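Local coordinates for DNA-directed RNA polymerase subunit L (Thermoplasma acidophilum, PDB 1XPP) that serves as a small subunit of the archaeal RNA polymerase, the DNA-dependent enzyme that transcribes DNA into RNA, and belongs to the Rpo11/RPB11/RPC19 family, at the interface of chains A and B. Coordinates in Å, arbitrary orientation; residue numbers count along the deposited sequence, not the author numbering. Chains: chain A/B, DNA-directed RNA polymerase subunit L.

Helix 74-106 enters every contact, from both chains in contacts 1 and 2 and from chain B in contact 3, against chain A strands and a loop residue. Contact 2, about 8 Å from contact 1 between C-alpha centres, continues along chain A's helix onto a hydrophobic patch of chain B's strands and helix start. Contact 3, about 25 Å from contact 1 and 29 Å from contact 2, largely repeats contact 2 with the chains exchanged: Leu13, Val25, Leu92, Gln95 and Phe96 recur, joined by Ser12, Arg14, Tyr30 and Glu99. Rpo11 carries the Rpb3/Rpb11 dimerisation fold, so this homodimer may stand in for pairing with a different subunit.

Contact 1: the interface of chains A and B. Residues chain A 93-94, 97; chain B 79, 83.
B:Arg83 turns its CG away from its own carbonyl carbon (chi1 -57°) and then bends at chi2 (-73°), which carries the guanidinium over to A:Gly93 and A:Gln97 on the facing helix. A:Gln97 answers with CG anti to the backbone N and an extended chain that reaches back toward chain B. Both segments belong to helix 74-106 of their chains, so this is a helix-against-helix patch of the two-fold dimer. The guanidinium does most of the touching through one branch: NH2 of B:Arg83 lies 3.4 Å from the backbone O of A:Gly93, too long to count as a hydrogen bond. With no side chain on A:Gly93, this NH2 meets bare helix backbone. On the next helical turn the amide of A:Gln97 comes up beside the same branch, the two side chains crossing nearly perpendicularly and their flat ends inclined by 45°. The planes do not stack. A:Gln97 OE1 lies 4.0 Å from B:Arg83 NH2. B:Lys79, one turn before B:Arg83, is fully stretched toward A:Gln97. Its ammonium atom NZ ends 4.3 Å from the amide oxygen OE1 of A:Gln97, a loose polar approach.

Contact 2: the interface of chains A and B. Residues chain A 92, 95-96; chain B 13, 25, 27, 65, 78.
Helix 74-106 of chain A packs against strands 12-19 and 22-28 and the start of helix 74-106 of chain B, with strand 64-69 at the margin. A:Phe96 buries the most surface of the residues here, and it is held from both sides. B:Ile78 sets its CG2 methyl over the middle of one face, 3.6 Å from CZ of A:Phe96. Against the opposite face B:Leu13 CD2 is likewise centred, 3.7 Å from CE1 of the A:Phe96 ring. Both approaches are CH-pi contacts, and a methyl on each face should fix the tilt of the ring. B:Leu13 attains its place with CG wedged between its own backbone N and carbonyl carbon (chi1 50°). CG1 of B:Val25 touches the outer part of the ring at CE1 of A:Phe96, 3.9 Å away, and B:Ile65 CD1 lies more loosely beyond CZ. One turn earlier on the helix, A:Leu92 reaches the same B:Leu13 methyl with CD1, the two leucines crossing at about a right angle. B:Met27 bends at chi3 (78°), swinging its terminal methyl toward both A:Leu92 and A:Phe96. That methyl, CE of B:Met27, comes to rest 3.8 Å from CD1 of A:Leu92.

Contact 3: the interface of chains A and B. Residues chain A 12-14, 25, 30; chain B 92, 95-96, 99.
The B:Phe96 ring has A:Leu13 CD2 centred over one face, 3.9 Å above the plane, while A:Val25 CG1 touches the ring at CE1. The phenol ring of A:Tyr30 and the amide of B:Gln95 meet from opposite directions with their planes 81° apart, nearly perpendicular. Their polar ends are modelled too close together, so a bond between them is doubtful. B:Leu92 CD1 lies off the plane of the phenol, toward its CE2 and hydroxyl rim, 3.6 Å from CE2 of A:Tyr30. At the in-plane edge of the A:Arg14 guanidinium sits water 1. A:Leu13, from strand 12-18, is the hydrophobic centre of the patch, pressed onto helix 74-106 of chain B. With its CG held between the backbone N and carbonyl carbon (chi1 58°), its two methyls divide the helix surface. CD1 of A:Leu13 lies 3.7 Å from CB of B:Glu99, while CD2 is 3.8 Å from CB of B:Gln95. With an alanine here both methyls go, and the ring face of B:Phe96 and the aliphatic stretches of B:Gln95 and B:Glu99 would probably be left with a gap beside them. B:Glu99 swings its CG anti to the backbone N (chi1 174°) and sends its carboxylate past A:Leu13 toward A:Arg14. The opposite charges meet through water rather than directly: water 1 is hydrogen-bonded to NE of A:Arg14 at 2.6 Å and to the carboxylate OE1 of B:Glu99 at 2.8 Å.

Contact 1: the interface of chains A and B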
ATOM      1  N   GLY A  93      -4.892   5.039  14.929  1.00 18.58           N
ATOM      2  CA  GLY A  93      -5.096   4.523  16.291  1.00 19.61           C
ATOM      3  C   GLY A  93      -5.605   3.089  16.305  1.00 19.88           C
ATOM      4  O   GLY A  93      -5.105   2.248  17.066  1.00 20.53           O
ATOM      5  N   THR A  94      -6.578   2.816  15.446  1.00 21.24           N
ATOM      6  CA  THR A  94      -7.060   1.438  15.282  1.00 22.34           C
ATOM      7  C   THR A  94      -5.950   0.475  14.817  1.00 22.08           C
ATOM      8  O   THR A  94      -5.854  -0.655  15.300  1.00 21.63           O
ATOM      9  CB  THR A  94      -8.226   1.354  14.278  1.00 23.11           C
ATOM     10  OG1 THR A  94      -9.279   2.232  14.696  1.00 25.89           O
ATOM     11  CG2 THR A  94      -8.767  -0.053  14.265  1.00 24.56           C
ATOM     12  N   GLN A  97      -3.469  -0.070  17.684  1.00 20.97           N
ATOM     13  CA  GLN A  97      -4.101  -0.859  18.744  1.00 23.08           C
ATOM     14  C   GLN A  97      -4.120  -2.335  18.351  1.00 22.35           C
ATOM     15  O   GLN A  97      -3.743  -3.176  19.171  1.00 22.90           O
ATOM     16  CB  GLN A  97      -5.500  -0.357  19.047  1.00 23.26           C
ATOM     17  CG  GLN A  97      -6.124  -1.018  20.309  1.00 28.44           C
ATOM     18  CD  GLN A  97      -7.431  -0.346  20.702  1.00 31.68           C
ATOM     19  OE1 GLN A  97      -7.525   0.276  21.759  1.00 35.75           O
ATOM     20  NE2 GLN A  97      -8.443  -0.469  19.851  1.00 34.24           N
TER
ATOM     21  N   LYS B  79       0.704   5.505  21.539  1.00 17.41           N
ATOM     22  CA  LYS B  79      -0.748   5.662  21.710  1.00 17.81           C
ATOM     23  C   LYS B  79      -1.124   7.083  22.189  1.00 16.95           C
ATOM     24  O   LYS B  79      -2.067   7.692  21.652  1.00 15.92           O
ATOM     25  CB  LYS B  79      -1.306   4.582  22.665  1.00 17.08           C
ATOM     26  CG  LYS B  79      -2.830   4.644  22.807  1.00 18.47           C
ATOM     27  CD  LYS B  79      -3.397   3.588  23.733  1.00 20.07           C
ATOM     28  CE  LYS B  79      -4.911   3.808  23.821  1.00 21.02           C
ATOM     29  NZ  LYS B  79      -5.551   2.780  24.711  1.00 22.20           N
ATOM     30  N   ARG B  83      -3.622   9.447  19.953  1.00 16.11           N
ATOM     31  CA  ARG B  83      -4.932   9.913  20.468  1.00 15.85           C
ATOM     32  C   ARG B  83      -4.964  11.438  20.596  1.00 16.84           C
ATOM     33  O   ARG B  83      -6.025  12.053  20.340  1.00 17.82           O
ATOM     34  CB  ARG B  83      -5.284   9.234  21.788  1.00 16.28           C
ATOM     35  CG  ARG B  83      -5.308   7.692  21.716  1.00 18.92           C
ATOM     36  CD  ARG B  83      -6.516   7.100  20.957  1.00 23.53           C
ATOM     37  NE  ARG B  83      -6.206   5.732  20.508  1.00 28.58           N
ATOM     38  CZ  ARG B  83      -7.107   4.805  20.218  1.00 28.45           C
ATOM     39  NH1 ARG B  83      -8.408   5.077  20.332  1.00 30.49           N
ATOM     40  NH2 ARG B  83      -6.703   3.609  19.801  1.00 30.49           N
TER

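Contact 2: the interface of chains A and B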
ATOM      1  N   LEU A  92      -5.295   5.369  12.184  1.00 17.41           N
ATOM      2  CA  LEU A  92      -3.954   5.066  12.685  1.00 17.97           C
ATOM      3  C   LEU A  92      -4.015   4.487  14.103  1.00 17.88           C
ATOM      4  O   LEU A  92      -3.293   3.552  14.433  1.00 19.17           O
ATOM      5  CB  LEU A  92      -3.118   6.348  12.695  1.00 17.48           C
ATOM      6  CG  LEU A  92      -1.649   6.185  13.100  1.00 18.40           C
ATOM      7  CD1 LEU A  92      -0.877   5.313  12.106  1.00 18.23           C
ATOM      8  CD2 LEU A  92      -1.039   7.570  13.246  1.00 16.19           C
ATOM      9  N   GLN A  95      -5.134   0.926  13.870  1.00 20.98           N
ATOM     10  CA  GLN A  95      -4.034   0.123  13.335  1.00 20.30           C
ATOM     11  C   GLN A  95      -3.022  -0.168  14.424  1.00 20.34           C
ATOM     12  O   GLN A  95      -2.604  -1.322  14.579  1.00 20.82           O
ATOM     13  CB  GLN A  95      -3.346   0.845  12.156  1.00 19.84           C
ATOM     14  CG  GLN A  95      -4.179   0.912  10.890  1.00 22.04           C
ATOM     15  CD  GLN A  95      -3.555   1.773   9.799  1.00 25.37           C
ATOM     16  OE1 GLN A  95      -3.179   2.933  10.032  1.00 26.47           O
ATOM     17  NE2 GLN A  95      -3.474   1.227   8.588  1.00 27.73           N
ATOM     18  N   PHE A  96      -2.620   0.859  15.180  1.00 18.43           N
ATOM     19  CA  PHE A  96      -1.650   0.643  16.247  1.00 19.14           C
ATOM     20  C   PHE A  96      -2.213  -0.294  17.312  1.00 19.96           C
ATOM     21  O   PHE A  96      -1.527  -1.228  17.738  1.00 20.56           O
ATOM     22  CB  PHE A  96      -1.218   1.957  16.871  1.00 19.28           C
ATOM     23  CG  PHE A  96      -0.019   2.584  16.207  1.00 17.29           C
ATOM     24  CD1 PHE A  96       1.229   1.932  16.183  1.00 18.05           C
ATOM     25  CD2 PHE A  96      -0.132   3.860  15.645  1.00 16.94           C
ATOM     26  CE1 PHE A  96       2.338   2.557  15.593  1.00 17.23           C
ATOM     27  CE2 PHE A  96       0.990   4.495  15.070  1.00 18.28           C
ATOM     28  CZ  PHE A  96       2.206   3.832  15.033  1.00 16.14           C
TER
ATOM     29  N   LEU B  13       1.107  -1.076   9.305  1.00 19.21           N
ATOM     30  CA  LEU B  13       2.284  -0.974  10.185  1.00 19.34           C
ATOM     31  C   LEU B  13       2.547  -2.273  10.898  1.00 19.98           C
ATOM     32  O   LEU B  13       1.669  -3.134  10.974  1.00 20.77           O
ATOM     33  CB  LEU B  13       2.137   0.187  11.173  1.00 19.09           C
ATOM     34  CG  LEU B  13       0.842   0.292  11.966  1.00 20.28           C
ATOM     35  CD1 LEU B  13       0.882  -0.638  13.135  1.00 19.21           C
ATOM     36  CD2 LEU B  13       0.549   1.713  12.444  1.00 19.93           C
ATOM     37  N   VAL B  25       8.753   0.518  14.762  1.00 16.88           N
ATOM     38  CA  VAL B  25       7.594   0.162  13.976  1.00 17.35           C
ATOM     39  C   VAL B  25       7.871   0.510  12.541  1.00 17.65           C
ATOM     40  O   VAL B  25       8.310   1.639  12.240  1.00 17.13           O
ATOM     41  CB  VAL B  25       6.326   0.933  14.489  1.00 16.45           C
ATOM     42  CG1 VAL B  25       5.075   0.509  13.718  1.00 20.23           C
ATOM     43  CG2 VAL B  25       6.129   0.713  15.974  1.00 18.14           C
ATOM     44  N   MET B  27       6.411   1.445   9.012  1.00 16.94           N
ATOM     45  CA  MET B  27       5.182   2.118   8.571  1.00 17.64           C
ATOM     46  C   MET B  27       5.107   2.216   7.059  1.00 18.99           C
ATOM     47  O   MET B  27       5.948   2.869   6.429  1.00 18.14           O
ATOM     48  CB  MET B  27       5.019   3.473   9.302  1.00 18.77           C
ATOM     49  CG  MET B  27       4.745   3.238  10.850  1.00 21.37           C
ATOM     50  SD  MET B  27       4.536   4.698  11.782  1.00 31.15           S
ATOM     51  CE  MET B  27       2.852   5.061  11.290  1.00 20.80           C
ATOM     52  N   ILE B  65       9.657   4.125  12.489  1.00 16.31           N
ATOM     53  CA  ILE B  65       9.775   5.000  13.643  1.00 16.21           C
ATOM     54  C   ILE B  65      10.336   4.251  14.849  1.00 15.90           C
ATOM     55  O   ILE B  65      10.097   3.055  15.021  1.00 17.49           O
ATOM     56  CB  ILE B  65       8.428   5.707  14.011  1.00 16.87           C
ATOM     57  CG1 ILE B  65       7.325   4.733  14.414  1.00 20.56           C
ATOM     58  CG2 ILE B  65       7.952   6.603  12.906  1.00 16.65           C
ATOM     59  CD1 ILE B  65       6.146   5.444  15.164  1.00 25.41           C
ATOM     60  N   ILE B  78       3.469   6.040  21.978  1.00 17.24           N
ATOM     61  CA  ILE B  78       2.888   6.150  20.639  1.00 16.20           C
ATOM     62  C   ILE B  78       1.357   6.337  20.728  1.00 16.81           C
ATOM     63  O   ILE B  78       0.789   7.257  20.122  1.00 15.61           O
ATOM     64  CB  ILE B  78       3.219   4.920  19.766  1.00 17.24           C
ATOM     65  CG1 ILE B  78       4.736   4.872  19.544  1.00 17.35           C
ATOM     66  CG2 ILE B  78       2.350   4.942  18.469  1.00 17.86           C
ATOM     67  CD1 ILE B  78       5.154   3.607  18.874  1.00 19.71           C
TER

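Contact 3: the interface of chains A and B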
ATOM      1  N   SER A  12      -9.083  28.783  19.058  1.00 26.65           N
ATOM      2  CA  SER A  12     -10.392  29.169  18.580  1.00 24.48           C
ATOM      3  C   SER A  12     -10.265  29.636  17.139  1.00 23.73           C
ATOM      4  O   SER A  12      -9.159  29.661  16.581  1.00 22.05           O
ATOM      5  CB  SER A  12     -10.995  30.264  19.466  1.00 25.02           C
ATOM      6  OG  SER A  12     -10.142  31.392  19.468  1.00 26.63           O
ATOM      7  N   LEU A  13     -11.398  29.967  16.537  1.00 21.60           N
ATOM      8  CA  LEU A  13     -11.424  30.422  15.157  1.00 22.21           C
ATOM      9  C   LEU A  13     -12.653  31.259  14.824  1.00 23.64           C
ATOM     10  O   LEU A  13     -13.711  31.158  15.470  1.00 23.24           O
ATOM     11  CB  LEU A  13     -11.199  29.269  14.165  1.00 21.59           C
ATOM     12  CG  LEU A  13     -12.173  28.080  14.195  1.00 18.99           C
ATOM     13  CD1 LEU A  13     -13.440  28.436  13.391  1.00 21.23           C
ATOM     14  CD2 LEU A  13     -11.507  26.893  13.617  1.00 20.26           C
ATOM     15  N   ARG A  14     -12.489  32.117  13.819  1.00 23.04           N
ATOM     16  CA  ARG A  14     -13.554  33.036  13.436  0.33 23.65           C
ATOM     17  C   ARG A  14     -13.513  33.368  11.965  1.00 24.34           C
ATOM     18  O   ARG A  14     -12.452  33.672  11.383  1.00 22.33           O
ATOM     19  CB  ARG A  14     -13.488  34.321  14.253  0.33 23.51           C
ATOM     20  CG  ARG A  14     -14.355  34.311  15.484  0.33 23.41           C
ATOM     21  CD  ARG A  14     -14.973  35.672  15.711  0.33 21.77           C
ATOM     22  NE  ARG A  14     -16.173  35.906  14.910  0.33 21.62           N
ATOM     23  CZ  ARG A  14     -17.079  36.836  15.210  0.33 18.92           C
ATOM     24  NH1 ARG A  14     -16.898  37.598  16.268  0.33 16.29           N
ATOM     25  NH2 ARG A  14     -18.154  37.008  14.446  0.33 15.86           N
ATOM     26  N   VAL A  25     -10.821  32.532   7.339  1.00 18.55           N
ATOM     27  CA  VAL A  25     -11.051  32.232   8.740  1.00 18.84           C
ATOM     28  C   VAL A  25      -9.790  32.509   9.516  1.00 17.25           C
ATOM     29  O   VAL A  25      -8.716  32.009   9.136  1.00 18.55           O
ATOM     30  CB  VAL A  25     -11.493  30.749   8.970  1.00 17.94           C
ATOM     31  CG1 VAL A  25     -11.861  30.509  10.418  1.00 19.50           C
ATOM     32  CG2 VAL A  25     -12.663  30.404   8.052  1.00 20.36           C
ATOM     33  N   TYR A  30      -3.562  28.126  17.326  1.00 22.28           N
ATOM     34  CA  TYR A  30      -3.323  26.810  16.757  1.00 22.34           C
ATOM     35  C   TYR A  30      -1.829  26.575  16.549  1.00 22.70           C
ATOM     36  O   TYR A  30      -1.055  27.520  16.235  1.00 23.15           O
ATOM     37  CB  TYR A  30      -4.079  26.636  15.454  1.00 21.73           C
ATOM     38  CG  TYR A  30      -5.525  26.273  15.660  1.00 20.01           C
ATOM     39  CD1 TYR A  30      -6.529  27.237  15.660  1.00 20.72           C
ATOM     40  CD2 TYR A  30      -5.893  24.934  15.862  1.00 21.80           C
ATOM     41  CE1 TYR A  30      -7.866  26.874  15.872  1.00 24.37           C
ATOM     42  CE2 TYR A  30      -7.221  24.572  16.065  1.00 22.36           C
ATOM     43  CZ  TYR A  30      -8.202  25.537  16.067  1.00 24.88           C
ATOM     44  OH  TYR A  30      -9.522  25.110  16.281  1.00 27.66           O
TER
ATOM     45  N   LEU B  92     -10.623  20.598  15.879  1.00 16.96           N
ATOM     46  CA  LEU B  92     -10.565  21.573  14.779  1.00 16.46           C
ATOM     47  C   LEU B  92     -11.869  21.553  13.955  1.00 17.33           C
ATOM     48  O   LEU B  92     -12.427  22.638  13.648  1.00 16.65           O
ATOM     49  CB  LEU B  92      -9.359  21.273  13.871  1.00 16.75           C
ATOM     50  CG  LEU B  92      -9.155  22.154  12.638  1.00 16.35           C
ATOM     51  CD1 LEU B  92      -8.940  23.620  13.029  1.00 16.19           C
ATOM     52  CD2 LEU B  92      -8.033  21.633  11.791  1.00 17.45           C
ATOM     53  N   GLN B  95     -14.861  23.021  15.854  1.00 18.93           N
ATOM     54  CA  GLN B  95     -14.795  24.490  15.867  1.00 19.08           C
ATOM     55  C   GLN B  95     -15.187  25.112  14.552  1.00 19.71           C
ATOM     56  O   GLN B  95     -15.935  26.102  14.540  1.00 20.33           O
ATOM     57  CB  GLN B  95     -13.386  24.935  16.251  1.00 20.67           C
ATOM     58  CG  GLN B  95     -13.097  24.702  17.706  1.00 19.29           C
ATOM     59  CD  GLN B  95     -12.059  25.624  18.283  1.00 28.35           C
ATOM     60  OE1 GLN B  95     -11.184  26.138  17.568  1.00 31.19           O
ATOM     61  NE2 GLN B  95     -12.149  25.861  19.588  1.00 29.20           N
ATOM     62  N   PHE B  96     -14.667  24.574  13.454  1.00 18.90           N
ATOM     63  CA  PHE B  96     -15.070  24.986  12.110  1.00 19.60           C
ATOM     64  C   PHE B  96     -16.572  24.852  11.922  1.00 20.08           C
ATOM     65  O   PHE B  96     -17.216  25.819  11.533  1.00 21.96           O
ATOM     66  CB  PHE B  96     -14.361  24.209  11.005  1.00 19.66           C
ATOM     67  CG  PHE B  96     -13.026  24.791  10.544  1.00 21.13           C
ATOM     68  CD1 PHE B  96     -12.936  26.094  10.026  1.00 20.65           C
ATOM     69  CD2 PHE B  96     -11.882  23.990  10.548  1.00 16.95           C
ATOM     70  CE1 PHE B  96     -11.703  26.610   9.550  1.00 18.35           C
ATOM     71  CE2 PHE B  96     -10.653  24.490  10.074  1.00 16.98           C
ATOM     72  CZ  PHE B  96     -10.555  25.812   9.575  1.00 18.37           C
ATOM     73  N   GLU B  99     -18.771  27.082  13.390  0.50 16.28           N
ATOM     74  CA  GLU B  99     -18.600  28.446  12.938  0.50 15.20           C
ATOM     75  C   GLU B  99     -19.237  28.644  11.593  0.50 15.67           C
ATOM     76  O   GLU B  99     -19.840  29.677  11.352  0.50 15.41           O
ATOM     77  CB  GLU B  99     -17.117  28.821  12.897  0.50 15.52           C
ATOM     78  CG  GLU B  99     -16.814  30.198  12.283  0.50 15.74           C
ATOM     79  CD  GLU B  99     -17.486  31.364  12.980  0.50 17.04           C
ATOM     80  OE1 GLU B  99     -17.273  32.508  12.539  0.50 17.02           O
ATOM     81  OE2 GLU B  99     -18.215  31.168  13.967  0.50 19.65           O
TER
HETATM   82  O   HOH W   1     -16.780  35.289  12.486  1.00 31.26           O